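PDB 1VJ0: alcohol dehydrogenase, zinc-containing from Thermotoga maritima, which oxidises alcohols to aldehydes or ketones with a nicotinamide cofactor, as a zinc-containing member of the medium-chain dehydrogenase family. Local coordinates for the interface of chains A and B. Residues are numbered along the deposited sequence; one frame, centred on the assembly and turned at random. Chains: chain A/B, alcohol dehydrogenase, zinc-containing.

The interface of chains A and B. Residues chain A 125-126, 185, 322-325; chain B 317-318.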
loop_
_atom_site.group_PDB
_atom_site.type_symbol
_atom_site.label_atom_id
_atom_site.label_comp_id
_atom_site.label_asym_id
_atom_site.label_seq_id
_atom_site.Cartn_x
_atom_site.Cartn_y
_atom_site.Cartn_z
ATOM N N TYR A 125 -8.723 -16.497 -1.258
ATOM C CA TYR A 125 -9.708 -16.796 -0.189
ATOM C C TYR A 125 -11.112 -16.530 -0.721
ATOM O O TYR A 125 -12.116 -17.056 -0.185
ATOM C CB TYR A 125 -9.385 -15.993 1.115
ATOM C CG TYR A 125 -8.935 -14.583 0.886
ATOM C CD1 TYR A 125 -7.591 -14.266 0.655
ATOM C CD2 TYR A 125 -9.859 -13.560 0.818
ATOM C CE1 TYR A 125 -7.211 -12.969 0.357
ATOM C CE2 TYR A 125 -9.486 -12.264 0.546
ATOM C CZ TYR A 125 -8.173 -11.982 0.289
ATOM O OH TYR A 125 -7.888 -10.666 -0.002
ATOM N N LEU A 126 -11.232 -15.703 -1.771
ATOM C CA LEU A 126 -12.558 -15.417 -2.381
ATOM C C LEU A 126 -12.964 -16.307 -3.590
ATOM O O LEU A 126 -14.005 -16.099 -4.215
ATOM C CB LEU A 126 -12.703 -13.936 -2.767
ATOM C CG LEU A 126 -12.434 -12.920 -1.661
ATOM C CD1 LEU A 126 -12.506 -11.477 -2.119
ATOM C CD2 LEU A 126 -13.342 -13.186 -0.512
ATOM N N HIS A 185 -5.145 -12.906 8.798
ATOM C CA HIS A 185 -5.722 -12.216 7.666
ATOM C C HIS A 185 -6.201 -10.822 8.123
ATOM O O HIS A 185 -5.989 -9.778 7.469
ATOM C CB HIS A 185 -6.888 -13.082 7.104
ATOM C CG HIS A 185 -7.576 -12.517 5.899
ATOM N ND1 HIS A 185 -8.546 -13.218 5.202
ATOM C CD2 HIS A 185 -7.387 -11.370 5.217
ATOM C CE1 HIS A 185 -8.966 -12.485 4.185
ATOM N NE2 HIS A 185 -8.265 -11.359 4.158
ATOM N N LYS A 322 -13.511 -3.349 7.380
ATOM C CA LYS A 322 -13.030 -4.330 6.414
ATOM C C LYS A 322 -13.495 -5.704 6.844
ATOM O O LYS A 322 -13.067 -6.166 7.881
ATOM C CB LYS A 322 -11.497 -4.296 6.401
ATOM C CG LYS A 322 -10.797 -5.339 5.556
ATOM C CD LYS A 322 -10.927 -5.004 4.087
ATOM C CE LYS A 322 -10.908 -6.229 3.215
ATOM N NZ LYS A 322 -11.418 -5.950 1.814
ATOM N N GLY A 323 -14.363 -6.366 6.064
ATOM C CA GLY A 323 -14.758 -7.715 6.416
ATOM C C GLY A 323 -13.658 -8.695 6.037
ATOM O O GLY A 323 -12.971 -8.504 5.017
ATOM N N ILE A 324 -13.520 -9.764 6.825
ATOM C CA ILE A 324 -12.464 -10.760 6.657
ATOM C C ILE A 324 -13.073 -12.155 6.407
ATOM O O ILE A 324 -13.802 -12.696 7.265
ATOM C CB ILE A 324 -11.520 -10.794 7.909
ATOM C CG1 ILE A 324 -11.005 -9.409 8.236
ATOM C CG2 ILE A 324 -10.403 -11.829 7.708
ATOM C CD1 ILE A 324 -10.160 -8.772 7.185
ATOM N N TRP A 325 -12.827 -12.692 5.217
ATOM C CA TRP A 325 -13.299 -14.002 4.853
ATOM C C TRP A 325 -12.118 -15.000 4.845
ATOM O O TRP A 325 -11.213 -14.877 4.013
ATOM C CB TRP A 325 -13.976 -13.992 3.474
ATOM C CG TRP A 325 -14.553 -15.333 3.162
ATOM C CD1 TRP A 325 -14.205 -16.193 2.153
ATOM C CD2 TRP A 325 -15.569 -15.962 3.893
ATOM N NE1 TRP A 325 -14.963 -17.332 2.227
ATOM C CE2 TRP A 325 -15.816 -17.213 3.288
ATOM C CE3 TRP A 325 -16.339 -15.579 5.010
ATOM C CZ2 TRP A 325 -16.767 -18.107 3.773
ATOM C CZ3 TRP A 325 -17.269 -16.484 5.518
ATOM C CH2 TRP A 325 -17.484 -17.732 4.878
ATOM N N LYS B 317 -18.471 -11.014 2.039
ATOM C CA LYS B 317 -18.013 -10.282 0.889
ATOM C C LYS B 317 -16.525 -9.863 0.971
ATOM O O LYS B 317 -15.927 -9.453 -0.042
ATOM C CB LYS B 317 -18.944 -9.050 0.731
ATOM C CG LYS B 317 -19.060 -8.490 -0.590
ATOM C CD LYS B 317 -20.231 -7.454 -0.650
ATOM C CE LYS B 317 -21.592 -8.120 -0.972
ATOM N NZ LYS B 317 -21.959 -7.966 -2.347
ATOM N N ASN B 318 -15.912 -9.940 2.171
ATOM C CA ASN B 318 -14.565 -9.468 2.374
ATOM C C ASN B 318 -14.500 -8.055 1.784
ATOM O O ASN B 318 -13.557 -7.704 1.121
ATOM C CB ASN B 318 -13.501 -10.413 1.764
ATOM C CG ASN B 318 -12.082 -10.240 2.375
ATOM O OD1 ASN B 318 -11.678 -11.021 3.247
ATOM N ND2 ASN B 318 -11.299 -9.270 1.869
#
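A two-fold symmetric interface joins chains A and B of this zinc-dependent medium-chain dehydrogenase, and here a loop asparagine of one subunit plugs into a pocket of the other, a contact that its symmetry twin repeats; it is probably the dimer interface usual in this family, through the cofactor-binding domains, within a deposited assembly of four copies. B:Asn318 reaches A:Trp325, whose backbone N donates to the amide oxygen OD1 at 2.8 Å in a nearly straight bond, 167° at the hydrogen, tilted a little from the carbonyl plane. That bond does not depend on the residue type at A:Trp325, whose CB lies 4.0 Å from B:Asn318 CB. Asparagine suits the loop because it tolerates the left-handed backbone conformation found here and its amide supplies the acceptor. With CG anti to the backbone N (chi1 -159°), it extends this short amide into the pocket. There B:Asn318 OD1 also lies 3.2 Å from the imidazole CE1 of A:His185, whose ring is turned somewhat from the amide plane. The phenol ring of A:Tyr125 comes across the amide at 42° between planes, its CE2 3.8 Å from B:Asn318 CG, and A:His185 CE1 sits over the rim of one face of that ring. Branched A:Leu126 fills the shoulder beside the asparagine's stem, CD2 standing 3.6 Å from B:Asn318 CB. A:Lys322 spans the mouth: its chain bends and NZ donates to the backbone O of B:Asn318 at 2.9 Å, from above the carbonyl plane. A long flexible amine suits this place, tying down the loop backbone while the amide is held further in. Replacing B:Asn318 with alanine would probably leave the backbone N of A:Trp325 without its acceptor and open a gap beside A:Tyr125 and A:His185.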